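Local coordinates for protein ferritin (Mycoplasma penetrans, PDB 7DIE) that probably oxidises and stores iron as a 24-subunit ferritin cage, with Fe2+ thought to enter through the B-channels of the shell, at residues A[6-11]-A[71-76]; A[19-24]-A[75-80]; A[26-31]-A[81-86]; A[32-37]-A[48-53]. All blocks are in the same frame, centred on the assembly; numbering follows the deposited sequence.

Contact 1 (A[6-11]-A[71-76])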
# COMPACT_ATOMS: atom_id res chain seq x y z
N PHE A 6 -50.69 -2.41 -18.45
CA PHE A 6 -50.73 -1.41 -17.39
C PHE A 6 -52.04 -0.63 -17.40
O PHE A 6 -52.50 -0.18 -16.35
CB PHE A 6 -49.54 -0.47 -17.51
CG PHE A 6 -48.26 -1.12 -17.09
CD1 PHE A 6 -47.89 -1.13 -15.75
CD2 PHE A 6 -47.47 -1.79 -18.03
CE1 PHE A 6 -46.72 -1.76 -15.34
CE2 PHE A 6 -46.29 -2.42 -17.62
CZ PHE A 6 -45.93 -2.41 -16.27
N ASN A 7 -52.64 -0.47 -18.58
CA ASN A 7 -53.98 0.08 -18.71
C ASN A 7 -54.13 1.41 -17.97
O ASN A 7 -55.06 1.62 -17.19
CB ASN A 7 -55.02 -0.92 -18.22
CG ASN A 7 -56.43 -0.53 -18.58
OD1 ASN A 7 -56.69 -0.10 -19.70
ND2 ASN A 7 -57.33 -0.66 -17.62
N LYS A 8 -53.17 2.31 -18.18
CA LYS A 8 -53.21 3.60 -17.50
C LYS A 8 -54.32 4.46 -18.11
O LYS A 8 -54.64 4.34 -19.29
CB LYS A 8 -51.87 4.34 -17.62
CG LYS A 8 -50.66 3.55 -17.06
CD LYS A 8 -50.83 3.12 -15.61
CE LYS A 8 -50.84 4.32 -14.63
NZ LYS A 8 -51.14 3.85 -13.25
N ASP A 9 -54.94 5.31 -17.29
CA ASP A 9 -55.99 6.15 -17.86
C ASP A 9 -55.37 7.31 -18.60
O ASP A 9 -54.49 8.01 -18.08
CB ASP A 9 -56.99 6.67 -16.83
CG ASP A 9 -58.28 7.18 -17.50
OD1 ASP A 9 -58.32 8.35 -17.96
OD2 ASP A 9 -59.24 6.38 -17.64
N GLU A 10 -55.85 7.54 -19.81
CA GLU A 10 -55.27 8.55 -20.69
C GLU A 10 -55.39 9.96 -20.14
O GLU A 10 -54.54 10.80 -20.44
CB GLU A 10 -55.89 8.49 -22.09
CG GLU A 10 -55.12 9.33 -23.11
CD GLU A 10 -55.50 9.05 -24.56
OE1 GLU A 10 -54.74 8.34 -25.25
OE2 GLU A 10 -56.56 9.56 -25.00
N ARG A 11 -56.37 10.22 -19.30
CA ARG A 11 -56.48 11.51 -18.69
C ARG A 11 -55.30 11.82 -17.77
O ARG A 11 -54.77 12.89 -17.83
CB ARG A 11 -57.71 11.62 -17.85
CG ARG A 11 -58.93 11.89 -18.66
CD ARG A 11 -58.88 13.29 -19.16
NE ARG A 11 -60.02 13.50 -20.00
CZ ARG A 11 -60.71 14.63 -20.04
NH1 ARG A 11 -61.76 14.69 -20.84
NH2 ARG A 11 -60.34 15.68 -19.32
N VAL A 71 -44.88 2.48 -17.60
CA VAL A 71 -46.30 2.14 -17.72
C VAL A 71 -46.77 2.21 -19.18
O VAL A 71 -47.97 2.34 -19.43
CB VAL A 71 -47.15 3.02 -16.79
CG1 VAL A 71 -46.84 2.69 -15.33
CG2 VAL A 71 -46.92 4.50 -17.04
N ASP A 72 -45.84 2.12 -20.14
CA ASP A 72 -46.15 1.99 -21.57
C ASP A 72 -46.99 3.15 -22.11
O ASP A 72 -47.77 2.96 -23.04
CB ASP A 72 -46.87 0.67 -21.89
CG ASP A 72 -45.98 -0.55 -21.73
OD1 ASP A 72 -44.74 -0.43 -21.75
OD2 ASP A 72 -46.55 -1.66 -21.60
N SER A 73 -46.86 4.34 -21.54
CA SER A 73 -47.63 5.49 -22.01
C SER A 73 -46.77 6.42 -22.86
O SER A 73 -45.54 6.44 -22.76
CB SER A 73 -48.23 6.25 -20.84
OG SER A 73 -49.09 5.38 -20.14
N ILE A 74 -47.45 7.25 -23.65
CA ILE A 74 -46.81 8.04 -24.71
C ILE A 74 -46.63 9.48 -24.25
O ILE A 74 -47.59 10.14 -23.84
CB ILE A 74 -47.63 7.98 -26.02
CG1 ILE A 74 -47.80 6.54 -26.50
CG2 ILE A 74 -47.01 8.86 -27.10
CD1 ILE A 74 -46.52 5.78 -26.67
N LEU A 75 -45.40 9.99 -24.35
CA LEU A 75 -45.11 11.39 -24.05
C LEU A 75 -45.37 12.25 -25.28
O LEU A 75 -44.83 11.99 -26.35
CB LEU A 75 -43.64 11.55 -23.62
CG LEU A 75 -43.10 12.97 -23.52
CD1 LEU A 75 -43.81 13.71 -22.41
CD2 LEU A 75 -41.58 12.92 -23.24
N LYS A 76 -46.17 13.30 -25.10
CA LYS A 76 -46.49 14.22 -26.18
C LYS A 76 -45.91 15.59 -25.86
O LYS A 76 -46.30 16.22 -24.88
CB LYS A 76 -48.01 14.32 -26.36
CG LYS A 76 -48.73 12.97 -26.53
CD LYS A 76 -50.11 12.97 -25.87
CE LYS A 76 -50.83 11.63 -26.04
NZ LYS A 76 -52.19 11.64 -25.43
O HOH W 1 -50.65 2.03 -20.21

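Contact 2 (A[19-24]-A[75-80])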
# COMPACT_ATOMS: atom_id res chain seq x y z
N HIS A 19 -47.19 17.90 -17.59
CA HIS A 19 -46.21 18.39 -16.63
C HIS A 19 -44.79 18.30 -17.19
O HIS A 19 -43.95 19.17 -16.91
CB HIS A 19 -46.30 17.63 -15.32
CG HIS A 19 -45.35 18.18 -14.31
ND1 HIS A 19 -45.47 19.47 -13.82
CD2 HIS A 19 -44.19 17.69 -13.81
CE1 HIS A 19 -44.45 19.72 -13.02
NE2 HIS A 19 -43.66 18.66 -13.00
N TYR A 20 -44.49 17.27 -17.99
CA TYR A 20 -43.20 17.26 -18.70
C TYR A 20 -43.02 18.54 -19.51
O TYR A 20 -41.96 19.18 -19.47
CB TYR A 20 -43.10 16.03 -19.60
CG TYR A 20 -41.76 15.89 -20.33
CD1 TYR A 20 -41.46 16.66 -21.44
CD2 TYR A 20 -40.81 14.96 -19.92
CE1 TYR A 20 -40.25 16.55 -22.11
CE2 TYR A 20 -39.59 14.81 -20.60
CZ TYR A 20 -39.32 15.62 -21.69
OH TYR A 20 -38.12 15.51 -22.38
N ASN A 21 -44.06 18.93 -20.25
CA ASN A 21 -43.96 20.16 -21.04
C ASN A 21 -43.76 21.38 -20.15
O ASN A 21 -43.10 22.34 -20.57
CB ASN A 21 -45.22 20.35 -21.91
CG ASN A 21 -45.22 19.45 -23.13
OD1 ASN A 21 -44.75 19.85 -24.20
ND2 ASN A 21 -45.73 18.23 -22.99
N VAL A 22 -44.32 21.38 -18.94
CA VAL A 22 -44.15 22.52 -18.05
C VAL A 22 -42.72 22.57 -17.51
O VAL A 22 -42.11 23.65 -17.40
CB VAL A 22 -45.19 22.48 -16.92
CG1 VAL A 22 -44.88 23.55 -15.87
CG2 VAL A 22 -46.60 22.68 -17.50
N GLU A 23 -42.15 21.41 -17.16
CA GLU A 23 -40.74 21.40 -16.74
C GLU A 23 -39.81 21.81 -17.88
O GLU A 23 -38.81 22.51 -17.67
CB GLU A 23 -40.34 20.02 -16.22
CG GLU A 23 -41.19 19.50 -15.04
CD GLU A 23 -40.64 19.95 -13.69
OE1 GLU A 23 -39.84 20.91 -13.64
OE2 GLU A 23 -41.01 19.31 -12.68
N LEU A 24 -40.12 21.37 -19.10
CA LEU A 24 -39.34 21.78 -20.27
C LEU A 24 -39.53 23.25 -20.57
O LEU A 24 -38.60 23.93 -21.01
CB LEU A 24 -39.72 20.92 -21.48
CG LEU A 24 -39.08 21.27 -22.83
CD1 LEU A 24 -37.55 21.27 -22.72
CD2 LEU A 24 -39.57 20.28 -23.92
N LEU A 75 -45.40 9.99 -24.35
CA LEU A 75 -45.11 11.39 -24.05
C LEU A 75 -45.37 12.25 -25.28
O LEU A 75 -44.83 11.99 -26.35
CB LEU A 75 -43.64 11.55 -23.62
CG LEU A 75 -43.10 12.97 -23.52
CD1 LEU A 75 -43.81 13.71 -22.41
CD2 LEU A 75 -41.58 12.92 -23.24
N LYS A 76 -46.17 13.30 -25.10
CA LYS A 76 -46.49 14.22 -26.18
C LYS A 76 -45.91 15.59 -25.86
O LYS A 76 -46.30 16.22 -24.88
CB LYS A 76 -48.01 14.32 -26.36
CG LYS A 76 -48.73 12.97 -26.53
CD LYS A 76 -50.11 12.97 -25.87
CE LYS A 76 -50.83 11.63 -26.04
NZ LYS A 76 -52.19 11.64 -25.43
N ILE A 77 -44.97 16.06 -26.68
CA ILE A 77 -44.43 17.41 -26.57
C ILE A 77 -45.27 18.33 -27.44
O ILE A 77 -45.65 17.97 -28.55
CB ILE A 77 -42.95 17.48 -27.00
CG1 ILE A 77 -42.11 16.39 -26.32
CG2 ILE A 77 -42.39 18.89 -26.77
CD1 ILE A 77 -42.23 16.36 -24.88
N ASN A 78 -45.57 19.53 -26.94
CA ASN A 78 -46.37 20.45 -27.73
C ASN A 78 -46.04 21.89 -27.33
O ASN A 78 -45.03 22.15 -26.66
CB ASN A 78 -47.86 20.12 -27.57
CG ASN A 78 -48.32 20.22 -26.14
OD1 ASN A 78 -47.81 21.04 -25.36
ND2 ASN A 78 -49.29 19.40 -25.77
N GLN A 79 -46.91 22.82 -27.71
CA GLN A 79 -46.66 24.25 -27.55
C GLN A 79 -46.53 24.66 -26.09
O GLN A 79 -46.00 25.74 -25.81
CB GLN A 79 -47.79 25.05 -28.20
CG GLN A 79 -47.61 25.32 -29.68
CD GLN A 79 -47.36 24.06 -30.49
OE1 GLN A 79 -46.41 24.00 -31.29
NE2 GLN A 79 -48.21 23.05 -30.31
N ILE A 80 -47.03 23.85 -25.15
CA ILE A 80 -46.88 24.19 -23.73
C ILE A 80 -45.41 24.36 -23.37
O ILE A 80 -45.06 25.14 -22.48
CB ILE A 80 -47.57 23.13 -22.85
CG1 ILE A 80 -49.07 23.12 -23.13
CG2 ILE A 80 -47.34 23.40 -21.34
CD1 ILE A 80 -49.68 24.48 -22.99

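Contact 3 (A[26-31]-A[81-86])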
# COMPACT_ATOMS: atom_id res chain seq x y z
N ALA A 26 -39.92 25.52 -18.37
CA ALA A 26 -39.02 26.14 -17.40
C ALA A 26 -37.58 26.04 -17.86
O ALA A 26 -36.84 27.03 -17.82
CB ALA A 26 -39.20 25.49 -16.03
N ALA A 27 -37.15 24.84 -18.29
CA ALA A 27 -35.79 24.67 -18.80
C ALA A 27 -35.52 25.63 -19.94
O ALA A 27 -34.50 26.33 -19.96
CB ALA A 27 -35.57 23.23 -19.26
N ASN A 28 -36.43 25.66 -20.93
CA ASN A 28 -36.30 26.55 -22.07
C ASN A 28 -36.21 28.00 -21.64
O ASN A 28 -35.40 28.77 -22.18
CB ASN A 28 -37.48 26.36 -23.02
CG ASN A 28 -37.36 25.09 -23.85
OD1 ASN A 28 -36.24 24.61 -24.06
ND2 ASN A 28 -38.48 24.56 -24.33
N LEU A 29 -37.05 28.41 -20.69
CA LEU A 29 -36.97 29.78 -20.18
C LEU A 29 -35.63 30.04 -19.50
O LEU A 29 -34.99 31.08 -19.73
CB LEU A 29 -38.13 30.07 -19.22
CG LEU A 29 -38.02 31.48 -18.62
CD1 LEU A 29 -38.22 32.57 -19.68
CD2 LEU A 29 -38.97 31.68 -17.45
N TYR A 30 -35.16 29.09 -18.69
CA TYR A 30 -33.92 29.32 -17.94
C TYR A 30 -32.71 29.42 -18.86
O TYR A 30 -31.80 30.23 -18.62
CB TYR A 30 -33.72 28.22 -16.88
CG TYR A 30 -34.83 28.20 -15.84
CD1 TYR A 30 -35.61 29.33 -15.62
CD2 TYR A 30 -35.13 27.04 -15.12
CE1 TYR A 30 -36.66 29.32 -14.69
CE2 TYR A 30 -36.18 27.01 -14.18
CZ TYR A 30 -36.94 28.17 -13.98
OH TYR A 30 -37.98 28.19 -13.08
N PHE A 31 -32.67 28.63 -19.93
CA PHE A 31 -31.55 28.78 -20.86
C PHE A 31 -31.63 30.13 -21.58
O PHE A 31 -30.59 30.76 -21.82
CB PHE A 31 -31.52 27.61 -21.85
CG PHE A 31 -31.14 26.30 -21.22
CD1 PHE A 31 -29.96 26.18 -20.49
CD2 PHE A 31 -31.96 25.19 -21.32
CE1 PHE A 31 -29.59 24.98 -19.89
CE2 PHE A 31 -31.62 23.99 -20.73
CZ PHE A 31 -30.42 23.88 -20.01
N SER A 81 -44.52 23.66 -24.09
CA SER A 81 -43.10 23.65 -23.76
C SER A 81 -42.37 24.93 -24.16
O SER A 81 -41.21 25.09 -23.78
CB SER A 81 -42.42 22.46 -24.44
OG SER A 81 -42.30 22.69 -25.85
N VAL A 82 -42.99 25.81 -24.94
CA VAL A 82 -42.32 26.99 -25.49
C VAL A 82 -42.70 28.19 -24.62
O VAL A 82 -43.89 28.55 -24.58
CB VAL A 82 -42.70 27.22 -26.96
CG1 VAL A 82 -42.02 28.49 -27.49
CG2 VAL A 82 -42.31 26.01 -27.79
N PRO A 83 -41.75 28.83 -23.93
CA PRO A 83 -42.12 29.93 -23.03
C PRO A 83 -42.47 31.19 -23.80
O PRO A 83 -41.93 31.46 -24.87
CB PRO A 83 -40.87 30.12 -22.16
CG PRO A 83 -39.77 29.61 -22.98
CD PRO A 83 -40.32 28.51 -23.85
N GLU A 84 -43.41 31.95 -23.25
CA GLU A 84 -43.76 33.26 -23.80
C GLU A 84 -42.70 34.27 -23.39
O GLU A 84 -42.54 34.55 -22.20
CB GLU A 84 -45.14 33.69 -23.31
CG GLU A 84 -46.29 33.03 -24.05
CD GLU A 84 -46.78 33.87 -25.21
OE1 GLU A 84 -47.55 34.83 -24.97
OE2 GLU A 84 -46.39 33.58 -26.37
N LEU A 85 -41.98 34.82 -24.36
CA LEU A 85 -40.83 35.68 -24.09
C LEU A 85 -41.25 37.14 -24.11
O LEU A 85 -41.81 37.62 -25.11
CB LEU A 85 -39.71 35.43 -25.10
CG LEU A 85 -39.01 34.07 -25.08
CD1 LEU A 85 -37.63 34.18 -25.73
CD2 LEU A 85 -38.91 33.48 -23.67
N VAL A 86 -40.97 37.85 -23.03
CA VAL A 86 -41.09 39.30 -22.99
C VAL A 86 -39.68 39.89 -23.03
O VAL A 86 -38.68 39.19 -22.91
CB VAL A 86 -41.88 39.78 -21.75
CG1 VAL A 86 -43.17 38.97 -21.59
CG2 VAL A 86 -41.03 39.68 -20.49
O HOH W 2 -39.52 22.77 -26.68

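Contact 4 (A[32-37]-A[48-53])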
# COMPACT_ATOMS: atom_id res chain seq x y z
N HIS A 32 -32.84 30.57 -21.93
CA HIS A 32 -32.99 31.93 -22.45
C HIS A 32 -32.51 32.97 -21.44
O HIS A 32 -31.70 33.85 -21.77
CB HIS A 32 -34.47 32.17 -22.82
CG HIS A 32 -34.78 33.60 -23.16
ND1 HIS A 32 -34.31 34.22 -24.30
CD2 HIS A 32 -35.51 34.53 -22.50
CE1 HIS A 32 -34.74 35.47 -24.32
NE2 HIS A 32 -35.48 35.68 -23.25
N LEU A 33 -32.98 32.86 -20.20
CA LEU A 33 -32.61 33.81 -19.16
C LEU A 33 -31.12 33.77 -18.85
O LEU A 33 -30.55 34.77 -18.42
CB LEU A 33 -33.43 33.54 -17.90
CG LEU A 33 -34.93 33.84 -18.03
CD1 LEU A 33 -35.62 33.75 -16.67
CD2 LEU A 33 -35.17 35.19 -18.69
N ALA A 34 -30.47 32.62 -19.05
CA ALA A 34 -29.02 32.58 -18.91
C ALA A 34 -28.35 33.53 -19.90
O ALA A 34 -27.47 34.31 -19.53
CB ALA A 34 -28.50 31.15 -19.09
N THR A 35 -28.77 33.50 -21.17
CA THR A 35 -28.15 34.39 -22.16
C THR A 35 -28.50 35.85 -21.89
O THR A 35 -27.66 36.74 -22.07
CB THR A 35 -28.53 33.98 -23.59
OG1 THR A 35 -29.94 34.20 -23.83
CG2 THR A 35 -28.20 32.50 -23.83
N VAL A 36 -29.73 36.12 -21.44
CA VAL A 36 -30.09 37.50 -21.11
C VAL A 36 -29.25 38.00 -19.94
O VAL A 36 -28.68 39.10 -19.98
CB VAL A 36 -31.59 37.59 -20.80
CG1 VAL A 36 -31.93 39.00 -20.28
CG2 VAL A 36 -32.41 37.22 -22.05
N SER A 37 -29.16 37.18 -18.87
CA SER A 37 -28.40 37.56 -17.68
C SER A 37 -26.95 37.85 -18.04
O SER A 37 -26.36 38.84 -17.56
CB SER A 37 -28.45 36.41 -16.66
OG SER A 37 -29.77 36.20 -16.17
N PHE A 48 -26.07 30.21 -12.92
CA PHE A 48 -27.18 29.72 -12.12
C PHE A 48 -28.34 29.24 -12.99
O PHE A 48 -28.93 28.18 -12.74
CB PHE A 48 -27.64 30.83 -11.17
CG PHE A 48 -28.91 30.53 -10.44
CD1 PHE A 48 -28.91 29.72 -9.31
CD2 PHE A 48 -30.11 31.10 -10.85
CE1 PHE A 48 -30.09 29.44 -8.63
CE2 PHE A 48 -31.30 30.82 -10.18
CZ PHE A 48 -31.29 29.99 -9.07
N PHE A 49 -28.70 30.03 -14.00
CA PHE A 49 -29.81 29.62 -14.85
C PHE A 49 -29.43 28.40 -15.68
O PHE A 49 -30.28 27.53 -15.93
CB PHE A 49 -30.26 30.77 -15.74
CG PHE A 49 -31.20 31.70 -15.04
CD1 PHE A 49 -32.42 31.23 -14.56
CD2 PHE A 49 -30.86 33.03 -14.83
CE1 PHE A 49 -33.29 32.09 -13.89
CE2 PHE A 49 -31.72 33.89 -14.16
CZ PHE A 49 -32.94 33.42 -13.69
N VAL A 50 -28.17 28.29 -16.10
CA VAL A 50 -27.76 27.08 -16.81
C VAL A 50 -27.91 25.87 -15.89
O VAL A 50 -28.37 24.80 -16.32
CB VAL A 50 -26.32 27.21 -17.34
CG1 VAL A 50 -25.85 25.87 -17.87
CG2 VAL A 50 -26.27 28.26 -18.46
N LYS A 51 -27.52 26.02 -14.63
CA LYS A 51 -27.65 24.92 -13.68
C LYS A 51 -29.12 24.55 -13.49
O LYS A 51 -29.46 23.36 -13.48
CB LYS A 51 -27.02 25.31 -12.35
CG LYS A 51 -27.17 24.24 -11.25
CD LYS A 51 -26.76 24.78 -9.89
CE LYS A 51 -27.23 23.86 -8.75
NZ LYS A 51 -26.69 24.28 -7.41
N MET A 52 -29.99 25.55 -13.36
CA MET A 52 -31.41 25.25 -13.15
C MET A 52 -32.00 24.53 -14.36
O MET A 52 -32.74 23.55 -14.21
CB MET A 52 -32.19 26.54 -12.87
CG MET A 52 -31.83 27.27 -11.57
SD MET A 52 -32.05 26.28 -10.09
CE MET A 52 -33.83 26.07 -10.05
N GLY A 53 -31.71 25.02 -15.56
CA GLY A 53 -32.23 24.37 -16.75
C GLY A 53 -31.67 22.97 -16.94
O GLY A 53 -32.40 22.05 -17.33

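Contact 1 (A[6-11]-A[71-76])
A Schellman motif ends helix 43-70 of the ferritin four-helix bundle, and the N-terminal arm leading into helix 10-39 lies against the chain that leaves it. Asp72, with positive phi, is the C-prime residue of that motif, and Val71, just before it, has more surface buried here than any other residue, followed by Phe6 and Lys8. Phe6 has CG anti to its carbonyl carbon, which sets the ring across Val71: Val71 CA sits over one face in a CH-pi contact, 4.1 Å from the centroid of the Phe6 ring. CG1 of Val71 touches Phe6 CD1 near the rim, at 4.0 Å. The carboxylate of Asp72 stands almost perpendicular to the same ring, 87° between planes, and its OD2 comes to 3.7 Å from Phe6 CD2 at the ring edge; that oxygen is hydrogen-bonded to Ser4. Lys8 crosses Val71 at about a right angle, its CG anti to the carbonyl carbon (chi1 -57°) and 3.6 Å from Val71 CB; the bend at chi2 lays CD on Val71 too, and beyond a further bend at chi3 the ammonium group forms salt bridges with Asp121 and Glu123. Further along, Glu10 and Lys76 bring opposite charges near each other without forming a salt bridge; Lys76 is paired with Asp14. Phe6 also packs on Leu139 of a neighbouring subunit, so the ring lies between its own chain and that neighbour. No direct hydrogen bond joins the segments, and a water does that work instead: it accepts from Lys8 N at 3.2 Å and donates to Val71 O at 2.8 Å.

Contact 2 (A[19-24]-A[75-80])
Asn21, on helix 10-39, uses both ends of its amide to grip the backbone of the crossover loop that runs along the outside of the same helix. Its CG is anti to the carbonyl carbon (chi1 -77°), which carries the amide out to the loop. ND2 donates to Lys76 O at 2.8 Å, with the acceptor in the amide plane, and OD1 accepts from Asn78 N at 2.9 Å along a nearly straight N-H (166°), the donor lying above the carbonyl plane. Two bonds to successive peptides thus fix the rotation of the amide, and ND2 also donates to Ser17 O one turn back. Ile80, whose N donates to Asn78 OD1 at 2.9 Å to close an Asx turn, packs CG2 against Asn21 CB at 3.8 Å. Tyr20 supplies the aromatic contact: Leu75 CD2 lies over the centre of its ring face, 3.8 Å from the centroid of the Tyr20 ring, while Ile77 CD1 comes obliquely to 3.4 Å from Tyr20 CE1. Helix 43-70 borders the contact through Met61 and Leu64, which touch Tyr20. Phe31 of a second subunit packs on Tyr20, and Leu75 is hydrogen-bonded through its backbone to His32 and Thr35 of that subunit.

Contact 3 (A[26-31]-A[81-86])
Asn28 and Leu29, neighbours on helix 10-39, meet the loop in different ways, one with a polar tip and the other with a flank. With CG anti to the carbonyl carbon (chi1 -76°), Asn28 reaches across to the loop and donates from ND2 to Ser81 O at 2.8 Å. The acceptor lies in the amide plane, but the nitrogen stands 34° above the carbonyl plane of Ser81. A water reinforces this link, accepting from Asn28 ND2 at 3.1 Å and donating to Ser81 OG at 2.9 Å; OG is also hydrogen-bonded to Asn78 O. The Pro83 ring then rests on the helix surface across both residues: CD lies 3.7 Å from Asn28 CB, CG is 3.8 Å from Leu29 N, and CB faces Leu29 CB at 4.0 Å. Leu29 turns its CG anti to the backbone N (chi1 177°), so its branch runs past that of Leu85 in the opposite direction, with Leu29 CD1 and Leu85 CD2 touching at 4.2 Å. The contact fastens the long crossover loop of the ferritin bundle along helix 10-39. Met101 of helix 91-118 touches Leu29, while Leu24 of a second subunit packs on Asn28 and Val82 of that subunit on Ser81.

Contact 4 (A[32-37]-A[48-53])
Helices 10-39 and 43-70 run almost exactly antiparallel here, their short segments 174° apart in direction and 8.3 Å between axes, as consecutive helices of the ferritin bundle. The backbones come closest at Ala34 and Phe49, whose CA atoms are 5.1 Å apart; the small Ala34 side chain allows this, its CB touching Phe49 CB at 3.8 Å and Val50 CG2 at 3.7 Å. Phe49, with CG anti to the carbonyl carbon (chi1 -83°), projects its ring across to the facing helix. Leu33 CB lies over the centre of one face in a CH-pi contact, 3.9 Å from the centroid of the Phe49 ring, and Leu33 CD1 reaches Phe49 CE1 at 4.0 Å. Phe48 CD2 lies over the opposite face, so the ring is held between them. Ser37 OG approaches the ring obliquely, 3.6 Å from Phe49 CD2. Ser37 OG donates to Leu33 O at 2.8 Å. This bond satisfies the hydroxyl inside an apolar interface; Leu33 O takes the helical N-H of Ser37 too. Around this pair, helix 91-118 adds Ala98 against Phe49 and Val94 against Ser37, helix 122-150 packs Ile142 on Phe48, and Met69 of a second subunit touches Ala34 and Val50.

In the fold
All four contacts involve helix 10-39, contact 1 mostly through the arm leading into it; the partner is the loop after helix 43-70 or, in contact 4, that helix itself. Contacts 3 and 4 are buried, 1 and 2 partly so, with contact 1 at the end of the bundle, its centre about 23 Å from that of the chain. Chemistry follows place: contact 4 is apolar helix packing with no hydrogen bond across it, contacts 2 and 3 tie a loop backbone to asparagine amides, and contact 1 is side-chain packing with one bridging water in place of direct hydrogen bonds. Contacts 1 and 2 share Leu75 and Lys76; contact 3 touches both 2 and 4.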